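Local coordinates for Box C/D snoRNA protein 1 (Saccharomyces cerevisiae, PDB 6THL) that is required for the accumulation of box C/D snoRNAs, with roles in snoRNA processing, transport to the nucleolus and ribosome biogenesis, at residues B[16-21]-B[157-162]; B[45-50]-B[164-169]. All blocks are in the same frame, centred on the assembly; numbering follows the deposited sequence.

Contact 1: B[16-21]-B[157-162]; sequences NCLMLP and NTTVIE
Glu162, just past strand 159-161, reaches across to Met19 and Leu20 in the loop after strand 15-18. Its CB lies 4.0 Å from Leu18 O, and CG, placed anti to its own carbonyl carbon, comes 3.6 Å from the same oxygen. A bend at chi2 (-89°) then turns CD toward the backbone of Leu20. The carboxylate divides its work: OE1 accepts a nearly straight hydrogen bond from Leu20 N, modelled so short that its exact length is doubtful, while OE2 faces Met19 SD at 3.6 Å and accepts a hydrogen bond from Asn30 ND2, outside the two segments. An alanine here would probably leave Leu20 N and Asn30 without their acceptor and open a gap beside the Met19 sulfur. Beside this grip the strands run parallel, with Asn16 O receiving Val160 N and Val160 O receiving Leu18 N at 2.9 Å; the closing bond from Glu162 N to Leu18 O is weak. Asn16 and Thr159 point the same way, and ND2 of Asn16 gives a hydrogen bond to Thr159 OG1, which is tilted out of the amide plane. On the other face Cys17 SG touches Val160 CG2 at 3.8 Å. Strand 15-18 is the middle of a small three-stranded sheet, with 11-12 antiparallel on its far side; Arg26 of helix 25-29 packs on Leu20 and Glu162, and Phe128 on Thr159 and Ile161.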
ATOM      1  N   ASN B  16      14.375 -24.871   3.153  1.00 50.41           N
ATOM      2  CA  ASN B  16      12.983 -25.269   3.146  1.00 54.37           C
ATOM      3  C   ASN B  16      12.062 -24.051   2.997  1.00 55.15           C
ATOM      4  O   ASN B  16      11.886 -23.301   3.973  1.00 54.01           O
ATOM      5  CB  ASN B  16      12.645 -26.043   4.408  1.00 52.54           C
ATOM      6  CG  ASN B  16      11.166 -26.343   4.506  1.00 52.55           C
ATOM      7  OD1 ASN B  16      10.619 -27.173   3.770  1.00 52.83           O
ATOM      8  ND2 ASN B  16      10.506 -25.659   5.410  1.00 52.77           N
ATOM      9  N   CYS B  17      11.465 -23.864   1.800  1.00 53.60           N
ATOM     10  CA  CYS B  17      10.738 -22.591   1.467  1.00 50.38           C
ATOM     11  C   CYS B  17       9.235 -22.685   1.500  1.00 46.82           C
ATOM     12  O   CYS B  17       8.657 -23.366   0.686  1.00 53.55           O
ATOM     13  CB  CYS B  17      11.168 -22.049   0.109  1.00 45.52           C
ATOM     14  SG  CYS B  17      12.943 -22.012   0.028  1.00 50.17           S
ATOM     15  N   LEU B  18       8.591 -21.993   2.427  1.00 50.73           N
ATOM     16  CA  LEU B  18       7.125 -21.985   2.453  1.00 56.01           C
ATOM     17  C   LEU B  18       6.603 -20.980   1.439  1.00 55.86           C
ATOM     18  O   LEU B  18       7.037 -19.826   1.379  1.00 48.03           O
ATOM     19  CB  LEU B  18       6.562 -21.678   3.839  1.00 54.69           C
ATOM     20  CG  LEU B  18       7.032 -22.646   4.906  1.00 53.74           C
ATOM     21  CD1 LEU B  18       6.448 -22.294   6.265  1.00 58.77           C
ATOM     22  CD2 LEU B  18       6.647 -24.038   4.478  1.00 51.72           C
ATOM     23  N   MET B  19       5.668 -21.467   0.641  1.00 57.04           N
ATOM     24  CA  MET B  19       5.168 -20.747  -0.492  1.00 54.84           C
ATOM     25  C   MET B  19       3.728 -20.349  -0.193  1.00 51.38           C
ATOM     26  O   MET B  19       2.882 -21.171   0.169  1.00 48.04           O
ATOM     27  CB  MET B  19       5.306 -21.618  -1.747  1.00 53.72           C
ATOM     28  CG  MET B  19       6.770 -21.908  -2.069  1.00 53.45           C
ATOM     29  SD  MET B  19       7.599 -20.442  -2.747  1.00 55.41           S
ATOM     30  CE  MET B  19       9.131 -20.491  -1.850  1.00 61.05           C
ATOM     31  N   LEU B  20       3.466 -19.060  -0.314  1.00 46.01           N
ATOM     32  CA  LEU B  20       2.163 -18.529  -0.056  1.00 41.85           C
ATOM     33  C   LEU B  20       1.357 -18.631  -1.346  1.00 40.01           C
ATOM     34  O   LEU B  20       1.942 -18.733  -2.442  1.00 42.25           O
ATOM     35  CB  LEU B  20       2.360 -17.093   0.409  1.00 46.49           C
ATOM     36  CG  LEU B  20       3.128 -16.980   1.751  1.00 50.40           C
ATOM     37  CD1 LEU B  20       3.389 -15.526   2.143  1.00 50.18           C
ATOM     38  CD2 LEU B  20       2.405 -17.713   2.899  1.00 49.59           C
ATOM     39  N   PRO B  21       0.021 -18.599  -1.253  1.00 40.15           N
ATOM     40  CA  PRO B  21      -0.763 -18.376  -2.486  1.00 39.38           C
ATOM     41  C   PRO B  21      -0.319 -17.098  -3.177  1.00 38.94           C
ATOM     42  O   PRO B  21       0.024 -16.108  -2.534  1.00 36.24           O
ATOM     43  CB  PRO B  21      -2.199 -18.234  -2.017  1.00 38.02           C
ATOM     44  CG  PRO B  21      -2.196 -18.374  -0.541  1.00 41.03           C
ATOM     45  CD  PRO B  21      -0.778 -18.398  -0.038  1.00 43.95           C
ATOM     46  N   ASN B 157      19.897 -25.470   6.230  1.00 70.37           N
ATOM     47  CA  ASN B 157      18.910 -26.326   6.888  1.00 65.68           C
ATOM     48  C   ASN B 157      17.995 -25.435   7.713  1.00 61.42           C
ATOM     49  O   ASN B 157      17.865 -25.626   8.908  1.00 67.92           O
ATOM     50  CB  ASN B 157      19.651 -27.374   7.744  1.00 66.12           C
ATOM     51  CG  ASN B 157      18.879 -28.681   7.900  1.00 62.39           C
ATOM     52  OD1 ASN B 157      18.328 -29.216   6.941  1.00 60.12           O
ATOM     53  ND2 ASN B 157      18.880 -29.220   9.114  1.00 57.95           N
ATOM     54  N   THR B 158      17.419 -24.410   7.082  1.00 61.78           N
ATOM     55  CA  THR B 158      16.450 -23.514   7.741  1.00 58.78           C
ATOM     56  C   THR B 158      15.121 -23.592   7.046  1.00 55.39           C
ATOM     57  O   THR B 158      14.919 -24.328   6.078  1.00 55.99           O
ATOM     58  CB  THR B 158      16.832 -22.016   7.668  1.00 60.59           C
ATOM     59  OG1 THR B 158      17.240 -21.695   6.330  1.00 67.25           O
ATOM     60  CG2 THR B 158      17.918 -21.636   8.680  1.00 60.41           C
ATOM     61  N   THR B 159      14.207 -22.782   7.536  1.00 54.48           N
ATOM     62  CA  THR B 159      13.002 -22.500   6.790  1.00 53.17           C
ATOM     63  C   THR B 159      12.832 -20.999   6.581  1.00 48.66           C
ATOM     64  O   THR B 159      13.174 -20.193   7.482  1.00 41.68           O
ATOM     65  CB  THR B 159      11.807 -23.165   7.488  1.00 55.79           C
ATOM     66  OG1 THR B 159      11.935 -24.581   7.311  1.00 51.97           O
ATOM     67  CG2 THR B 159      10.439 -22.681   6.932  1.00 58.09           C
ATOM     68  N   VAL B 160      12.358 -20.624   5.376  1.00 45.25           N
ATOM     69  CA  VAL B 160      11.937 -19.238   5.130  1.00 42.75           C
ATOM     70  C   VAL B 160      10.515 -19.170   4.689  1.00 40.99           C
ATOM     71  O   VAL B 160       9.971 -20.121   4.163  1.00 42.43           O
ATOM     72  CB  VAL B 160      12.796 -18.534   4.094  1.00 43.91           C
ATOM     73  CG1 VAL B 160      14.163 -18.207   4.693  1.00 42.83           C
ATOM     74  CG2 VAL B 160      12.902 -19.370   2.824  1.00 44.83           C
ATOM     75  N   ILE B 161       9.881 -18.045   4.940  1.00 43.22           N
ATOM     76  CA  ILE B 161       8.607 -17.794   4.302  1.00 43.15           C
ATOM     77  C   ILE B 161       8.944 -17.096   2.997  1.00 47.13           C
ATOM     78  O   ILE B 161       9.309 -15.897   2.948  1.00 41.81           O
ATOM     79  CB  ILE B 161       7.666 -16.981   5.172  1.00 41.75           C
ATOM     80  CG1 ILE B 161       7.113 -17.911   6.241  1.00 38.45           C
ATOM     81  CG2 ILE B 161       6.511 -16.467   4.319  1.00 47.50           C
ATOM     82  CD1 ILE B 161       6.514 -17.207   7.414  1.00 38.94           C
ATOM     83  N   GLU B 162       8.897 -17.907   1.948  1.00 48.68           N
ATOM     84  CA  GLU B 162       9.232 -17.486   0.588  1.00 45.36           C
ATOM     85  C   GLU B 162      10.731 -17.208   0.402  1.00 45.06           C
ATOM     86  O   GLU B 162      11.320 -17.519  -0.650  1.00 50.90           O
ATOM     87  CB  GLU B 162       8.383 -16.265   0.149  1.00 41.42           C
ATOM     88  CG  GLU B 162       6.878 -16.500   0.122  1.00 38.12           C
ATOM     89  CD  GLU B 162       6.347 -17.028  -1.192  1.00 37.00           C
ATOM     90  OE1 GLU B 162       5.219 -17.565  -1.186  1.00 42.26           O
ATOM     91  OE2 GLU B 162       7.021 -16.898  -2.227  1.00 33.04           O
TER

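Contact 2: B[45-50]-B[164-169]; sequences VEWILC and PTIFVA
A parallel strand pair at the heart of the larger mixed sheet of the BCD1 domain joins Glu46, Trp47, Ile48 and Leu49 to Thr165, Ile166, Phe167 and Val168. Five backbone hydrogen bonds connect the segments, from Glu46 N to Pro164 O at one end to Cys50 N to Val168 O at the other. The donors alternate between the two strands: Glu46, Ile48 and Cys50 give their N-H groups to one, and Ile166 and Val168 return theirs to Glu46 O and Ile48 O.

On the face of Glu46 and Ile48, Glu46 stretches out beside Thr165. Its CG is anti to the backbone N (chi1 177°) and the chain stays extended beyond it, letting OE2 accept Thr165 OG1 at 3.0 Å on the anti side of the carboxylate. The same oxygen forms a salt bridge with Arg26, which would probably favour the charged carboxylate. Next along this face, Ile48 CG2 lies 3.8 Å from Phe167 CD2, and Ile48 CD1 reaches both Thr165 CG2 and the Phe167 ring. Cys50 SG meets that ring at its edge, near its plane, 4.1 Å from Phe167 CD2.

The opposite face carries Trp47 and Leu49 against Ile166 and Val168. Val168 CG2 comes to the edge of the Trp47 ring, 4.0 Å from CE3, and Ile166 CG2 approaches CZ3 obliquely. Leu49 runs alongside Val168, its CD2 3.6 Å from Val168 CB. Phe123 adds to this layer, packing on Trp47, Ile166 and Val168.

Strand 40-49 also pairs antiparallel with 62-70, and 165-169 with 122-126. The parallel pair thus lies inside a mixed beta sheet, flanked by antiparallel neighbours, and forms the centre of the larger sheet of the BCD1 domain.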
ATOM      1  N   VAL B  45      16.172 -11.107  -0.483  1.00 49.29           N
ATOM      2  CA  VAL B  45      16.025 -11.077   0.955  1.00 52.84           C
ATOM      3  C   VAL B  45      15.226  -9.824   1.353  1.00 56.24           C
ATOM      4  O   VAL B  45      15.271  -8.798   0.670  1.00 52.55           O
ATOM      5  CB  VAL B  45      17.384 -11.191   1.725  1.00 51.06           C
ATOM      6  CG1 VAL B  45      18.275 -12.280   1.144  1.00 50.92           C
ATOM      7  CG2 VAL B  45      18.130  -9.879   1.759  1.00 51.15           C
ATOM      8  N   GLU B  46      14.493  -9.922   2.463  1.00 56.78           N
ATOM      9  CA  GLU B  46      13.832  -8.756   3.057  1.00 54.56           C
ATOM     10  C   GLU B  46      14.669  -8.136   4.208  1.00 52.15           C
ATOM     11  O   GLU B  46      14.776  -8.677   5.311  1.00 52.09           O
ATOM     12  CB  GLU B  46      12.422  -9.127   3.542  1.00 49.62           C
ATOM     13  CG  GLU B  46      11.736  -7.961   4.226  1.00 42.80           C
ATOM     14  CD  GLU B  46      10.419  -8.333   4.818  1.00 42.20           C
ATOM     15  OE1 GLU B  46       9.666  -7.385   5.098  1.00 41.78           O
ATOM     16  OE2 GLU B  46      10.135  -9.544   4.994  1.00 40.14           O
ATOM     17  N   TRP B  47      15.269  -6.994   3.935  1.00 49.71           N
ATOM     18  CA  TRP B  47      16.052  -6.314   4.940  1.00 49.83           C
ATOM     19  C   TRP B  47      15.098  -5.542   5.818  1.00 50.62           C
ATOM     20  O   TRP B  47      14.238  -4.844   5.324  1.00 48.43           O
ATOM     21  CB  TRP B  47      17.065  -5.362   4.293  1.00 49.45           C
ATOM     22  CG  TRP B  47      18.101  -6.071   3.538  1.00 51.14           C
ATOM     23  CD1 TRP B  47      18.149  -6.263   2.203  1.00 51.79           C
ATOM     24  CD2 TRP B  47      19.247  -6.721   4.083  1.00 55.31           C
ATOM     25  NE1 TRP B  47      19.268  -6.994   1.872  1.00 51.55           N
ATOM     26  CE2 TRP B  47      19.953  -7.286   3.016  1.00 51.51           C
ATOM     27  CE3 TRP B  47      19.746  -6.877   5.382  1.00 63.57           C
ATOM     28  CZ2 TRP B  47      21.133  -7.983   3.196  1.00 59.18           C
ATOM     29  CZ3 TRP B  47      20.925  -7.591   5.564  1.00 64.11           C
ATOM     30  CH2 TRP B  47      21.604  -8.128   4.479  1.00 62.80           C
ATOM     31  N   ILE B  48      15.231  -5.699   7.126  1.00 54.52           N
ATOM     32  CA  ILE B  48      14.520  -4.859   8.076  1.00 52.40           C
ATOM     33  C   ILE B  48      15.546  -4.264   9.030  1.00 56.12           C
ATOM     34  O   ILE B  48      16.145  -4.978   9.834  1.00 56.27           O
ATOM     35  CB  ILE B  48      13.487  -5.660   8.877  1.00 49.50           C
ATOM     36  CG1 ILE B  48      12.341  -6.120   7.965  1.00 48.13           C
ATOM     37  CG2 ILE B  48      12.938  -4.813  10.002  1.00 47.45           C
ATOM     38  CD1 ILE B  48      11.534  -7.257   8.522  1.00 45.93           C
ATOM     39  N   LEU B  49      15.745  -2.952   8.915  1.00 58.89           N
ATOM     40  CA  LEU B  49      16.697  -2.206   9.729  1.00 52.86           C
ATOM     41  C   LEU B  49      15.992  -1.648  10.937  1.00 53.18           C
ATOM     42  O   LEU B  49      15.008  -0.910  10.791  1.00 49.13           O
ATOM     43  CB  LEU B  49      17.277  -1.046   8.910  1.00 49.45           C
ATOM     44  CG  LEU B  49      17.920  -1.471   7.585  1.00 46.24           C
ATOM     45  CD1 LEU B  49      18.753  -0.330   7.041  1.00 49.16           C
ATOM     46  CD2 LEU B  49      18.787  -2.708   7.693  1.00 41.93           C
ATOM     47  N   CYS B  50      16.485  -2.016  12.122  1.00 56.19           N
ATOM     48  CA  CYS B  50      15.967  -1.483  13.384  1.00 55.03           C
ATOM     49  C   CYS B  50      16.930  -0.431  13.924  1.00 57.70           C
ATOM     50  O   CYS B  50      18.077  -0.734  14.313  1.00 66.44           O
ATOM     51  CB  CYS B  50      15.746  -2.580  14.410  1.00 52.65           C
ATOM     52  SG  CYS B  50      15.127  -4.139  13.739  1.00 56.82           S
ATOM     53  N   PRO B 164      14.283 -15.391   2.887  1.00 50.79           N
ATOM     54  CA  PRO B 164      14.741 -14.842   4.150  1.00 51.43           C
ATOM     55  C   PRO B 164      14.271 -13.421   4.423  1.00 47.72           C
ATOM     56  O   PRO B 164      14.228 -12.582   3.521  1.00 48.09           O
ATOM     57  CB  PRO B 164      16.272 -14.851   4.001  1.00 54.97           C
ATOM     58  CG  PRO B 164      16.525 -14.992   2.535  1.00 55.81           C
ATOM     59  CD  PRO B 164      15.405 -15.841   2.045  1.00 53.25           C
ATOM     60  N   THR B 165      13.919 -13.183   5.672  1.00 43.25           N
ATOM     61  CA  THR B 165      13.781 -11.844   6.195  1.00 46.22           C
ATOM     62  C   THR B 165      14.975 -11.690   7.163  1.00 51.78           C
ATOM     63  O   THR B 165      15.368 -12.672   7.802  1.00 61.40           O
ATOM     64  CB  THR B 165      12.423 -11.717   6.908  1.00 43.31           C
ATOM     65  OG1 THR B 165      11.367 -12.078   5.992  1.00 44.16           O
ATOM     66  CG2 THR B 165      12.215 -10.330   7.456  1.00 41.29           C
ATOM     67  N   ILE B 166      15.583 -10.506   7.245  1.00 50.72           N
ATOM     68  CA  ILE B 166      16.830 -10.353   7.975  1.00 49.54           C
ATOM     69  C   ILE B 166      16.866  -9.041   8.706  1.00 47.39           C
ATOM     70  O   ILE B 166      16.980  -7.989   8.079  1.00 48.98           O
ATOM     71  CB  ILE B 166      18.084 -10.370   7.070  1.00 59.52           C
ATOM     72  CG1 ILE B 166      18.116 -11.571   6.114  1.00 57.97           C
ATOM     73  CG2 ILE B 166      19.344 -10.347   7.936  1.00 62.58           C
ATOM     74  CD1 ILE B 166      18.390 -12.893   6.780  1.00 59.59           C
ATOM     75  N   PHE B 167      16.803  -9.132  10.037  1.00 47.32           N
ATOM     76  CA  PHE B 167      16.721  -7.999  10.944  1.00 44.00           C
ATOM     77  C   PHE B 167      18.120  -7.541  11.283  1.00 47.55           C
ATOM     78  O   PHE B 167      19.046  -8.368  11.410  1.00 51.42           O
ATOM     79  CB  PHE B 167      16.038  -8.383  12.267  1.00 44.36           C
ATOM     80  CG  PHE B 167      14.585  -8.716  12.142  1.00 39.32           C
ATOM     81  CD1 PHE B 167      14.188 -10.006  11.840  1.00 34.28           C
ATOM     82  CD2 PHE B 167      13.617  -7.750  12.379  1.00 40.08           C
ATOM     83  CE1 PHE B 167      12.857 -10.336  11.733  1.00 33.56           C
ATOM     84  CE2 PHE B 167      12.277  -8.078  12.252  1.00 40.01           C
ATOM     85  CZ  PHE B 167      11.897  -9.384  11.922  1.00 35.59           C
ATOM     86  N   VAL B 168      18.238  -6.225  11.470  1.00 46.72           N
ATOM     87  CA  VAL B 168      19.485  -5.539  11.693  1.00 47.94           C
ATOM     88  C   VAL B 168      19.242  -4.572  12.857  1.00 52.61           C
ATOM     89  O   VAL B 168      18.252  -3.851  12.881  1.00 63.77           O
ATOM     90  CB  VAL B 168      19.950  -4.797  10.407  1.00 45.35           C
ATOM     91  CG1 VAL B 168      21.315  -4.155  10.598  1.00 51.86           C
ATOM     92  CG2 VAL B 168      20.085  -5.749   9.248  1.00 44.80           C
ATOM     93  N   ALA B 169      20.123  -4.579  13.844  1.00 55.19           N
ATOM     94  CA  ALA B 169      19.998  -3.670  14.977  1.00 54.17           C
ATOM     95  C   ALA B 169      21.287  -3.675  15.795  1.00 58.63           C
ATOM     96  O   ALA B 169      22.038  -4.669  15.791  1.00 49.32           O
ATOM     97  CB  ALA B 169      18.838  -4.089  15.842  1.00 53.74           C
TER

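How the contacts relate
Strands 159-161 and 165-169 follow each other in the chain, so contact 1 and contact 2 use consecutive parts of one C-terminal run and pair them, both parallel, with different earlier strands. They belong to separate sheets, and their centres are about 16 Å apart. Contact 2 is core: nearly all its touching residues are buried, and both faces carry large apolar side chains. Contact 1 lies farther out and is only partly buried, its ends held more by polar groups, including an amide-hydroxyl pair and a carboxylate. Arg26 touches both neighbourhoods, donating to Ile161 O in contact 1 and meeting Glu46 in contact 2.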